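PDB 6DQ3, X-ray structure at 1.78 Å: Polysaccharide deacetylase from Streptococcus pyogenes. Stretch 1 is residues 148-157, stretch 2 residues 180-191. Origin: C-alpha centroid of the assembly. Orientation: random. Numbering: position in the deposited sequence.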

# COMPACT_ATOMS: atom_id res chain seq x y z
N GLN A 148 -1.61 20.12 -6.05
CA GLN A 148 -0.90 18.96 -5.52
C GLN A 148 -0.72 19.09 -4.01
O GLN A 148 -0.88 18.11 -3.27
CB GLN A 148 0.46 18.80 -6.19
CG GLN A 148 0.42 18.44 -7.66
CD GLN A 148 1.74 17.87 -8.14
OE1 GLN A 148 2.23 16.87 -7.61
NE2 GLN A 148 2.34 18.51 -9.14
N THR A 149 -0.39 20.29 -3.54
CA THR A 149 -0.25 20.50 -2.10
C THR A 149 -1.56 20.20 -1.38
O THR A 149 -1.59 19.45 -0.40
CB THR A 149 0.23 21.93 -1.83
OG1 THR A 149 1.45 22.18 -2.55
CG2 THR A 149 0.48 22.14 -0.34
N THR A 150 -2.67 20.76 -1.87
CA THR A 150 -3.96 20.53 -1.24
C THR A 150 -4.31 19.04 -1.24
O THR A 150 -4.72 18.49 -0.21
CB THR A 150 -5.05 21.33 -1.97
OG1 THR A 150 -4.73 22.72 -1.91
CG2 THR A 150 -6.42 21.09 -1.35
N GLU A 151 -4.15 18.37 -2.38
CA GLU A 151 -4.54 16.97 -2.48
C GLU A 151 -3.73 16.09 -1.54
O GLU A 151 -4.25 15.11 -0.98
CB GLU A 151 -4.38 16.49 -3.92
CG GLU A 151 -5.47 16.96 -4.86
CD GLU A 151 -6.79 16.24 -4.63
OE1 GLU A 151 -6.80 15.18 -3.97
OE2 GLU A 151 -7.82 16.74 -5.12
N MET A 152 -2.45 16.40 -1.35
CA MET A 152 -1.59 15.60 -0.50
C MET A 152 -1.64 16.03 0.96
O MET A 152 -1.39 15.21 1.85
CB MET A 152 -0.14 15.67 -1.00
CG MET A 152 0.10 14.88 -2.28
SD MET A 152 1.86 14.78 -2.72
CE MET A 152 2.05 16.27 -3.70
N LYS A 153 -1.96 17.30 1.21
CA LYS A 153 -1.98 17.83 2.57
C LYS A 153 -3.31 17.61 3.27
O LYS A 153 -3.35 17.17 4.42
CB LYS A 153 -1.66 19.33 2.56
CG LYS A 153 -1.79 20.01 3.92
CD LYS A 153 -1.51 21.50 3.82
CE LYS A 153 -1.22 22.12 5.19
NZ LYS A 153 -2.30 21.85 6.17
N ASP A 154 -4.42 17.96 2.59
CA ASP A 154 -5.72 17.88 3.23
C ASP A 154 -6.09 16.44 3.58
O ASP A 154 -6.78 16.20 4.57
CB ASP A 154 -6.80 18.48 2.32
CG ASP A 154 -6.75 20.00 2.26
OD1 ASP A 154 -5.92 20.61 2.97
OD2 ASP A 154 -7.55 20.57 1.50
N SER A 155 -5.64 15.49 2.76
CA SER A 155 -5.91 14.08 3.03
C SER A 155 -5.08 13.58 4.21
O SER A 155 -5.59 12.82 5.04
CB SER A 155 -5.62 13.26 1.78
OG SER A 155 -4.34 13.56 1.26
N LYS A 156 -3.82 13.99 4.29
CA LYS A 156 -3.00 13.65 5.46
C LYS A 156 -3.61 14.23 6.73
O LYS A 156 -3.69 13.55 7.76
CB LYS A 156 -1.57 14.16 5.27
CG LYS A 156 -0.73 14.11 6.55
CD LYS A 156 0.75 14.30 6.26
CE LYS A 156 1.55 14.66 7.51
NZ LYS A 156 1.41 13.67 8.60
N ASP A 157 -4.03 15.50 6.68
CA ASP A 157 -4.64 16.11 7.86
C ASP A 157 -5.90 15.36 8.27
O ASP A 157 -6.19 15.25 9.46
CB ASP A 157 -4.96 17.58 7.59
CG ASP A 157 -3.71 18.42 7.43
OD1 ASP A 157 -2.63 17.99 7.90
OD2 ASP A 157 -3.80 19.52 6.85
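Stretch 2 (180-191) TTLQIAARLNYK

Stretch 2 continues a helix already under way at Thr180, which runs to Arg187; Leu188 is the first residue to leave helical phi/psi. Stretch 1 is helical throughout. The two helices run in broadly the same direction, their N-to-C vectors 36° apart (signed crossing angle -36°), and their axes approach to 9.9 Å, a spacing that leaves room for interlocking side chains. The register is set by the pairs Gln148 with Thr181, Thr149 with Ile184, Met152 with Ala185 and Lys153 with Leu188, so the steps alternate, one residue on one helix against three on the other. Beyond the helix, Asn189 takes positive phi (71/24) and Tyr190 becomes extended (-69/141). The turn is held by backbone bonds from Asn189 N to Ala186 O (3.0 Å) and from Tyr190 N to Ala185 O (3.1 Å), and it leaves the tyrosine side chain directed toward stretch 1.

Apolar packing centres on Met152, whose long, unbranched side chain can reach several neighbours. Its CE lies 3.6 Å from Ile184 CG2 and 3.7 Å from the carbonyl Thr181 O, while its SD is 4.2 Å from Ala185 CB. Stretch 1 covers little of Ala185, whose small methyl meets the methionine sulfur. Ile184 points toward stretch 1, and its CD1 lies 3.8 Å from Gln148 CB and 3.5 Å from Thr149 OG1. One turn later Leu188 buries more area against stretch 1 than any other residue of stretch 2. Its CD1 sits 3.7 Å from Met152 CB, 3.9 Å from Thr149 O and 3.8 Å from Lys153 N, and its CD2 is 3.9 Å from Lys153 CB. A branched leucine thus fills the space beside the helix backbone, and the aliphatic start of the lysine can join the packing while its charged end leads away to a salt bridge within stretch 1, Lys153 NZ to Asp157 OD2 at 2.9 Å.

Two polar contacts bracket this apolar patch. At the start of the contact, Gln148 OE1 and Thr181 OG1 lie 2.6 Å apart, within hydrogen-bonding distance, a short contact between two buried polar side chains; the glutamine amide also brings NE2 to 3.5 Å from Thr180 CG2. At the far end, Tyr190 OH donates to Met152 O at 2.7 Å. Tyrosine suits this place because its rigid ring carries the hydroxyl across to the backbone carbonyl, which lies at the ring edge, near its plane. The ring also packs on apolar atoms, with CE2 4.2 Å from Met152 CB, and Lys156 CD lies over one face. Lys156 serves here through its methylenes: CB comes within 3.4 Å of Tyr190 OH and CE within 3.6 Å of Leu188 O, whereas its ammonium group is bonded elsewhere in the structure.

A single water adds a looser link at the margin, donating to Thr149 OG1 at 2.9 Å and accepting a weak hydrogen bond from Arg187 NH2 at 3.4 Å.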

# COMPACT_ATOMS: atom_id res chain seq x y z
N THR A 180 7.94 18.14 -9.01
CA THR A 180 7.14 18.96 -8.10
C THR A 180 6.41 18.09 -7.07
O THR A 180 6.39 18.42 -5.88
CB THR A 180 6.14 19.80 -8.90
OG1 THR A 180 6.85 20.83 -9.61
CG2 THR A 180 5.10 20.42 -7.99
N THR A 181 5.81 16.98 -7.51
CA THR A 181 5.14 16.08 -6.57
C THR A 181 6.08 15.70 -5.43
O THR A 181 5.71 15.76 -4.25
CB THR A 181 4.66 14.82 -7.28
OG1 THR A 181 3.94 15.16 -8.47
CG2 THR A 181 3.75 13.98 -6.37
N LEU A 182 7.30 15.29 -5.76
CA LEU A 182 8.22 14.78 -4.75
C LEU A 182 8.73 15.89 -3.85
O LEU A 182 8.92 15.68 -2.64
CB LEU A 182 9.38 14.05 -5.42
CG LEU A 182 8.96 12.94 -6.38
CD1 LEU A 182 10.19 12.41 -7.11
CD2 LEU A 182 8.22 11.83 -5.66
N GLN A 183 8.97 17.08 -4.41
CA GLN A 183 9.38 18.20 -3.58
C GLN A 183 8.28 18.55 -2.58
O GLN A 183 8.56 18.79 -1.40
CB GLN A 183 9.74 19.41 -4.46
CG GLN A 183 10.93 19.17 -5.39
CD GLN A 183 10.98 20.14 -6.57
OE1 GLN A 183 10.13 21.02 -6.70
NE2 GLN A 183 11.97 19.98 -7.43
N ILE A 184 7.03 18.56 -3.03
CA ILE A 184 5.92 18.91 -2.15
C ILE A 184 5.74 17.84 -1.08
O ILE A 184 5.58 18.15 0.11
CB ILE A 184 4.63 19.11 -2.97
CG1 ILE A 184 4.74 20.37 -3.83
CG2 ILE A 184 3.42 19.18 -2.05
CD1 ILE A 184 3.61 20.54 -4.83
N ALA A 185 5.74 16.57 -1.48
CA ALA A 185 5.58 15.49 -0.50
C ALA A 185 6.60 15.62 0.62
O ALA A 185 6.28 15.42 1.79
CB ALA A 185 5.69 14.13 -1.19
N ALA A 186 7.85 15.96 0.27
CA ALA A 186 8.88 16.13 1.28
C ALA A 186 8.55 17.28 2.22
O ALA A 186 8.69 17.16 3.44
CB ALA A 186 10.23 16.36 0.61
N ARG A 187 8.09 18.41 1.67
CA ARG A 187 7.79 19.58 2.49
C ARG A 187 6.60 19.34 3.40
O ARG A 187 6.48 19.97 4.46
CB ARG A 187 7.53 20.80 1.61
CG ARG A 187 8.78 21.43 1.02
CD ARG A 187 8.51 22.84 0.50
NE ARG A 187 7.51 22.86 -0.56
CZ ARG A 187 7.79 22.81 -1.86
NH1 ARG A 187 9.05 22.73 -2.26
NH2 ARG A 187 6.81 22.84 -2.75
N LEU A 188 5.70 18.44 3.00
CA LEU A 188 4.55 18.07 3.82
C LEU A 188 4.88 16.99 4.84
O LEU A 188 3.97 16.46 5.47
CB LEU A 188 3.41 17.60 2.92
CG LEU A 188 2.83 18.63 1.96
CD1 LEU A 188 1.78 18.01 1.06
CD2 LEU A 188 2.24 19.79 2.75
N ASN A 189 6.16 16.64 4.99
CA ASN A 189 6.65 15.72 6.01
C ASN A 189 6.25 14.28 5.75
O ASN A 189 6.18 13.48 6.70
CB ASN A 189 6.19 16.17 7.40
CG ASN A 189 6.85 17.48 7.85
OD1 ASN A 189 6.18 18.42 8.30
ND2 ASN A 189 8.17 17.55 7.72
N TYR A 190 5.98 13.91 4.50
CA TYR A 190 5.94 12.50 4.14
C TYR A 190 7.35 11.92 4.20
O TYR A 190 8.32 12.56 3.82
CB TYR A 190 5.38 12.33 2.73
CG TYR A 190 3.89 12.48 2.65
CD1 TYR A 190 3.05 11.45 3.05
CD2 TYR A 190 3.32 13.65 2.18
CE1 TYR A 190 1.68 11.58 2.98
CE2 TYR A 190 1.96 13.79 2.10
CZ TYR A 190 1.14 12.75 2.50
OH TYR A 190 -0.22 12.89 2.42
N LYS A 191 7.44 10.68 4.68
CA LYS A 191 8.72 10.00 4.80
C LYS A 191 8.93 8.95 3.72
O LYS A 191 10.08 8.66 3.35
CB LYS A 191 8.84 9.32 6.17
CG LYS A 191 8.72 10.28 7.35
CD LYS A 191 9.83 11.33 7.31
CE LYS A 191 9.71 12.33 8.46
NZ LYS A 191 10.81 13.35 8.40
O HOH W 1 3.81 23.32 -1.32